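Local coordinates for protein transmembrane oligosaccharyl transferase (PDB 3WAJ) that is an archaeal membrane-embedded oligosaccharyl transferase of the STT3/AglB family, joining a multi-helix N-terminal part to a mixed alpha/beta C-terminal part, at residues S610-E615 with S768-I773; G546-W551 with K606-D611. All blocks are in the same frame, centred on the assembly; numbering follows the deposited sequence.

Contact 1 of 2, residues S610-E615 with S768-I773; sequences SDIEME and SGYVKI
I612 lays its CG2 methyl over one face of the Y770 ring, 3.5 Å from the ring centroid and only 6° off the normal, a CH-pi contact. The tyrosine CG stands anti to its backbone N (chi1 -163°), which brings the ring against the I612 methyl at the first turn of helix 612-615. D611 meets the same ring at its edge, OD2 lying 3.7 Å from Y770 CE2. The extended side chain of E613 crosses the phenol end at a slant, though its OE2 is engaged in a salt bridge with K618.

Next to Y770 in the chain, strand 771-776 pairs antiparallel with strand 605-611. S610 and K772 form a hydrogen-bonded pair, with S610 N to K772 O at 2.9 Å and K772 N to S610 O at 2.8 Å, both nearly straight. D611 and V771 make the next, non-hydrogen-bonded pair. One residue on, I612 N reaches Y770 O by a weak, bent bond.

The turn into the helix is set by D611 as N-cap. Its OD1 takes M614 N at 2.9 Å almost linearly and E613 N more weakly, while D611 N points back weakly to M614 SD; W503 NE1 holds OD2. This is a capping box at a strand-to-helix junction, beside an antiparallel pair of a mixed sheet.

Contact 2 of 2, residues G546-W551 with K606-D611; sequences GVISWW and KYVVSD
Two neighbouring parallel strands, 546-548 and 605-611, meet here inside a mixed sheet of five strands, and a little further along the chain from the first come W550 and W551, which open the WWDYG motif characteristic of the STT3 family. The short strand axes are 4.7 Å apart at closest and 25° from parallel. V547 pairs with Y607 and I548 with V608. Y607 O receives I548 N at 2.9 Å, and I548 O in turn receives V609 N at the same length. At the beginning of the ladder G546 O takes K606 N in a good bond and Y607 N in a weak one.

One face of the pair carries V547 with Y607 and V609: V547 CG1 touches V609 CG2 at 3.8 Å, and M510 and W503 of helix 501-513 cover the V609 side. On the other, I548 and V608 run alongside each other in the same direction, their CG2 methyls 3.7 Å apart; F587 of helix 584-588 packs against both.

One residue past I548 a side chain adds a bond: S549 OG, anti to its own N (chi1 177°), donates to V609 O at 2.9 Å, coming from above the carbonyl plane, 35° out of it.

How the contacts relate
The two contacts sit on either edge of strand 605-611, their centres about 11 Å apart, and share S610 and D611. Strand 546-548 runs parallel along one edge and strand 771-776 antiparallel along the other; 605-611 is the third of the sheet's five strands. In chain order 546-551 comes first, then the shared strand and its helix, and much later 768-773; the last of these thus brings a distant part of the chain back to the core. M614, from contact 1's helix, packs on contact 2: its SD lies 3.7 Å from W550 CB, placing the capped helix start beside the first tryptophan of the family motif.

Contact 1 of 2, residues S610-E615 with S768-I773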
loop_
_atom_site.group_PDB
_atom_site.type_symbol
_atom_site.label_atom_id
_atom_site.label_comp_id
_atom_site.label_asym_id
_atom_site.label_seq_id
_atom_site.Cartn_x
_atom_site.Cartn_y
_atom_site.Cartn_z
ATOM N N SER A 610 3.795 -5.716 17.338
ATOM C CA SER A 610 3.171 -6.900 16.759
ATOM C C SER A 610 1.665 -6.820 16.884
ATOM O O SER A 610 1.131 -6.398 17.925
ATOM C CB SER A 610 3.704 -8.167 17.451
ATOM O OG SER A 610 2.900 -9.303 17.181
ATOM N N ASP A 611 0.963 -7.230 15.832
ATOM C CA ASP A 611 -0.495 -7.176 15.892
ATOM C C ASP A 611 -1.166 -8.522 15.630
ATOM O O ASP A 611 -0.500 -9.507 15.320
ATOM C CB ASP A 611 -1.082 -6.036 15.040
ATOM C CG ASP A 611 -1.256 -6.396 13.579
ATOM O OD1 ASP A 611 -0.640 -7.376 13.077
ATOM O OD2 ASP A 611 -2.012 -5.651 12.920
ATOM N N ILE A 612 -2.483 -8.570 15.781
ATOM C CA ILE A 612 -3.151 -9.853 15.752
ATOM C C ILE A 612 -3.141 -10.409 14.337
ATOM O O ILE A 612 -3.289 -11.615 14.125
ATOM C CB ILE A 612 -4.571 -9.752 16.318
ATOM C CG1 ILE A 612 -5.146 -11.161 16.545
ATOM C CG2 ILE A 612 -5.461 -8.906 15.389
ATOM C CD1 ILE A 612 -6.485 -11.176 17.231
ATOM N N GLU A 613 -2.940 -9.528 13.368
ATOM C CA GLU A 613 -2.929 -9.942 11.970
ATOM C C GLU A 613 -1.620 -10.658 11.643
ATOM O O GLU A 613 -1.618 -11.707 10.994
ATOM C CB GLU A 613 -3.169 -8.734 11.056
ATOM C CG GLU A 613 -4.593 -8.191 11.148
ATOM C CD GLU A 613 -4.899 -7.102 10.131
ATOM O OE1 GLU A 613 -6.097 -6.798 9.925
ATOM O OE2 GLU A 613 -3.944 -6.545 9.547
ATOM N N MET A 614 -0.521 -10.064 12.090
ATOM C CA MET A 614 0.786 -10.710 12.090
ATOM C C MET A 614 0.752 -12.086 12.751
ATOM O O MET A 614 1.365 -13.038 12.268
ATOM C CB MET A 614 1.792 -9.803 12.800
ATOM C CG MET A 614 2.142 -8.555 11.976
ATOM S SD MET A 614 3.067 -7.302 12.880
ATOM C CE MET A 614 4.491 -8.300 13.403
ATOM N N GLU A 615 0.018 -12.190 13.854
ATOM C CA GLU A 615 -0.078 -13.454 14.567
ATOM C C GLU A 615 -0.877 -14.468 13.752
ATOM O O GLU A 615 -0.536 -15.646 13.704
ATOM C CB GLU A 615 -0.747 -13.245 15.938
ATOM C CG GLU A 615 -0.977 -14.517 16.747
ATOM C CD GLU A 615 -1.778 -14.259 18.026
ATOM O OE1 GLU A 615 -2.926 -13.788 17.908
ATOM O OE2 GLU A 615 -1.271 -14.521 19.145
ATOM N N SER A 768 -6.537 -11.094 23.719
ATOM C CA SER A 768 -5.490 -10.179 24.172
ATOM C C SER A 768 -5.538 -8.946 23.276
ATOM O O SER A 768 -6.353 -8.876 22.337
ATOM C CB SER A 768 -4.127 -10.846 24.063
ATOM O OG SER A 768 -3.746 -10.963 22.690
ATOM N N GLY A 769 -4.668 -7.980 23.548
ATOM C CA GLY A 769 -4.686 -6.741 22.789
ATOM C C GLY A 769 -4.387 -6.954 21.312
ATOM O O GLY A 769 -3.490 -7.744 20.936
ATOM N N TYR A 770 -5.131 -6.232 20.476
ATOM C CA TYR A 770 -4.921 -6.226 19.023
ATOM C C TYR A 770 -3.471 -5.857 18.686
ATOM O O TYR A 770 -2.828 -6.506 17.855
ATOM C CB TYR A 770 -5.867 -5.210 18.382
ATOM C CG TYR A 770 -6.062 -5.350 16.886
ATOM C CD1 TYR A 770 -7.284 -5.747 16.367
ATOM C CD2 TYR A 770 -5.039 -5.042 15.983
ATOM C CE1 TYR A 770 -7.484 -5.850 14.997
ATOM C CE2 TYR A 770 -5.235 -5.153 14.611
ATOM C CZ TYR A 770 -6.459 -5.563 14.132
ATOM O OH TYR A 770 -6.673 -5.685 12.787
ATOM N N VAL A 771 -2.971 -4.806 19.331
ATOM C CA VAL A 771 -1.603 -4.347 19.107
ATOM C C VAL A 771 -0.799 -4.480 20.390
ATOM O O VAL A 771 -1.271 -4.097 21.455
ATOM C CB VAL A 771 -1.566 -2.881 18.645
ATOM C CG1 VAL A 771 -0.127 -2.464 18.326
ATOM C CG2 VAL A 771 -2.442 -2.689 17.425
ATOM N N LYS A 772 0.406 -5.035 20.286
ATOM C CA LYS A 772 1.305 -5.161 21.435
ATOM C C LYS A 772 2.674 -4.567 21.119
ATOM O O LYS A 772 3.182 -4.728 20.015
ATOM C CB LYS A 772 1.443 -6.623 21.870
ATOM C CG LYS A 772 0.172 -7.205 22.449
ATOM C CD LYS A 772 0.338 -8.698 22.650
ATOM C CE LYS A 772 -1.004 -9.391 22.762
ATOM N NZ LYS A 772 -0.815 -10.761 23.280
ATOM N N ILE A 773 3.256 -3.877 22.093
ATOM C CA ILE A 773 4.583 -3.299 21.937
ATOM C C ILE A 773 5.563 -3.934 22.923
ATOM O O ILE A 773 5.290 -4.038 24.117
ATOM C CB ILE A 773 4.544 -1.786 22.168
ATOM C CG1 ILE A 773 3.588 -1.134 21.179
ATOM C CG2 ILE A 773 5.925 -1.161 22.036
ATOM C CD1 ILE A 773 3.392 0.358 21.429
#

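Contact 2 of 2, residues G546-W551 with K606-D611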
loop_
_atom_site.group_PDB
_atom_site.type_symbol
_atom_site.label_atom_id
_atom_site.label_comp_id
_atom_site.label_asym_id
_atom_site.label_seq_id
_atom_site.Cartn_x
_atom_site.Cartn_y
_atom_site.Cartn_z
ATOM N N GLY A 546 15.796 1.391 16.144
ATOM C CA GLY A 546 14.798 0.990 15.178
ATOM C C GLY A 546 13.589 0.340 15.817
ATOM O O GLY A 546 13.649 -0.211 16.928
ATOM N N VAL A 547 12.483 0.411 15.089
ATOM C CA VAL A 547 11.234 -0.180 15.499
ATOM C C VAL A 547 10.864 -1.252 14.466
ATOM O O VAL A 547 10.642 -0.953 13.282
ATOM C CB VAL A 547 10.152 0.879 15.565
ATOM C CG1 VAL A 547 8.796 0.250 15.978
ATOM C CG2 VAL A 547 10.553 1.973 16.544
ATOM N N ILE A 548 10.794 -2.502 14.914
ATOM C CA ILE A 548 10.547 -3.601 13.998
ATOM C C ILE A 548 9.101 -4.120 14.045
ATOM O O ILE A 548 8.532 -4.383 15.100
ATOM C CB ILE A 548 11.561 -4.750 14.190
ATOM C CG1 ILE A 548 11.508 -5.699 12.993
ATOM C CG2 ILE A 548 11.306 -5.499 15.481
ATOM C CD1 ILE A 548 12.812 -6.430 12.752
ATOM N N SER A 549 8.518 -4.280 12.868
ATOM C CA SER A 549 7.142 -4.721 12.740
ATOM C C SER A 549 6.979 -5.174 11.291
ATOM O O SER A 549 7.888 -5.020 10.493
ATOM C CB SER A 549 6.196 -3.556 13.060
ATOM O OG SER A 549 4.845 -3.946 12.879
ATOM N N TRP A 550 5.832 -5.727 10.936
ATOM C CA TRP A 550 5.630 -6.161 9.559
ATOM C C TRP A 550 5.696 -4.932 8.628
ATOM O O TRP A 550 5.500 -3.796 9.084
ATOM C CB TRP A 550 4.292 -6.913 9.436
ATOM C CG TRP A 550 4.093 -7.660 8.138
ATOM C CD1 TRP A 550 2.949 -7.700 7.398
ATOM C CD2 TRP A 550 5.056 -8.470 7.431
ATOM N NE1 TRP A 550 3.133 -8.477 6.281
ATOM C CE2 TRP A 550 4.414 -8.961 6.273
ATOM C CE3 TRP A 550 6.395 -8.822 7.661
ATOM C CZ2 TRP A 550 5.061 -9.795 5.345
ATOM C CZ3 TRP A 550 7.038 -9.640 6.738
ATOM C CH2 TRP A 550 6.369 -10.121 5.597
ATOM N N TRP A 551 5.979 -5.138 7.342
ATOM C CA TRP A 551 6.271 -3.997 6.463
ATOM C C TRP A 551 5.057 -3.106 6.187
ATOM O O TRP A 551 5.222 -1.912 5.935
ATOM C CB TRP A 551 6.908 -4.459 5.154
ATOM C CG TRP A 551 6.067 -5.387 4.319
ATOM C CD1 TRP A 551 6.083 -6.753 4.350
ATOM C CD2 TRP A 551 5.125 -5.023 3.290
ATOM N NE1 TRP A 551 5.206 -7.263 3.418
ATOM C CE2 TRP A 551 4.599 -6.227 2.760
ATOM C CE3 TRP A 551 4.667 -3.799 2.779
ATOM C CZ2 TRP A 551 3.644 -6.245 1.727
ATOM C CZ3 TRP A 551 3.713 -3.815 1.757
ATOM C CH2 TRP A 551 3.212 -5.034 1.240
ATOM N N LYS A 606 15.120 -1.485 19.045
ATOM C CA LYS A 606 14.862 -1.330 20.459
ATOM C C LYS A 606 13.386 -1.633 20.802
ATOM O O LYS A 606 13.047 -1.957 21.944
ATOM C CB LYS A 606 15.252 0.076 20.918
ATOM C CG LYS A 606 15.235 0.209 22.423
ATOM C CD LYS A 606 15.525 1.631 22.926
ATOM C CE LYS A 606 15.861 1.556 24.429
ATOM N NZ LYS A 606 15.543 2.817 25.135
ATOM N N TYR A 607 12.510 -1.538 19.811
ATOM C CA TYR A 607 11.102 -1.881 20.020
ATOM C C TYR A 607 10.569 -2.773 18.927
ATOM O O TYR A 607 10.968 -2.667 17.763
ATOM C CB TYR A 607 10.226 -0.631 20.134
ATOM C CG TYR A 607 10.664 0.233 21.274
ATOM C CD1 TYR A 607 10.216 -0.027 22.563
ATOM C CD2 TYR A 607 11.568 1.273 21.078
ATOM C CE1 TYR A 607 10.624 0.736 23.626
ATOM C CE2 TYR A 607 11.989 2.056 22.141
ATOM C CZ TYR A 607 11.514 1.775 23.416
ATOM O OH TYR A 607 11.915 2.525 24.496
ATOM N N VAL A 608 9.675 -3.664 19.332
ATOM C CA VAL A 608 8.968 -4.548 18.421
ATOM C C VAL A 608 7.485 -4.174 18.539
ATOM O O VAL A 608 6.978 -3.997 19.648
ATOM C CB VAL A 608 9.141 -6.026 18.842
ATOM C CG1 VAL A 608 8.499 -6.964 17.820
ATOM C CG2 VAL A 608 10.620 -6.379 19.056
ATOM N N VAL A 609 6.798 -4.035 17.407
ATOM C CA VAL A 609 5.350 -3.850 17.415
ATOM C C VAL A 609 4.685 -4.998 16.657
ATOM O O VAL A 609 4.978 -5.234 15.471
ATOM C CB VAL A 609 4.922 -2.516 16.785
ATOM C CG1 VAL A 609 3.403 -2.358 16.885
ATOM C CG2 VAL A 609 5.646 -1.326 17.445
ATOM N N SER A 610 3.795 -5.716 17.338
ATOM C CA SER A 610 3.171 -6.900 16.759
ATOM C C SER A 610 1.665 -6.820 16.884
ATOM O O SER A 610 1.131 -6.398 17.925
ATOM C CB SER A 610 3.704 -8.167 17.451
ATOM O OG SER A 610 2.900 -9.303 17.181
ATOM N N ASP A 611 0.963 -7.230 15.832
ATOM C CA ASP A 611 -0.495 -7.176 15.892
ATOM C C ASP A 611 -1.166 -8.522 15.630
ATOM O O ASP A 611 -0.500 -9.507 15.320
ATOM C CB ASP A 611 -1.082 -6.036 15.040
ATOM C CG ASP A 611 -1.256 -6.396 13.579
ATOM O OD1 ASP A 611 -0.640 -7.376 13.077
ATOM O OD2 ASP A 611 -2.012 -5.651 12.920
#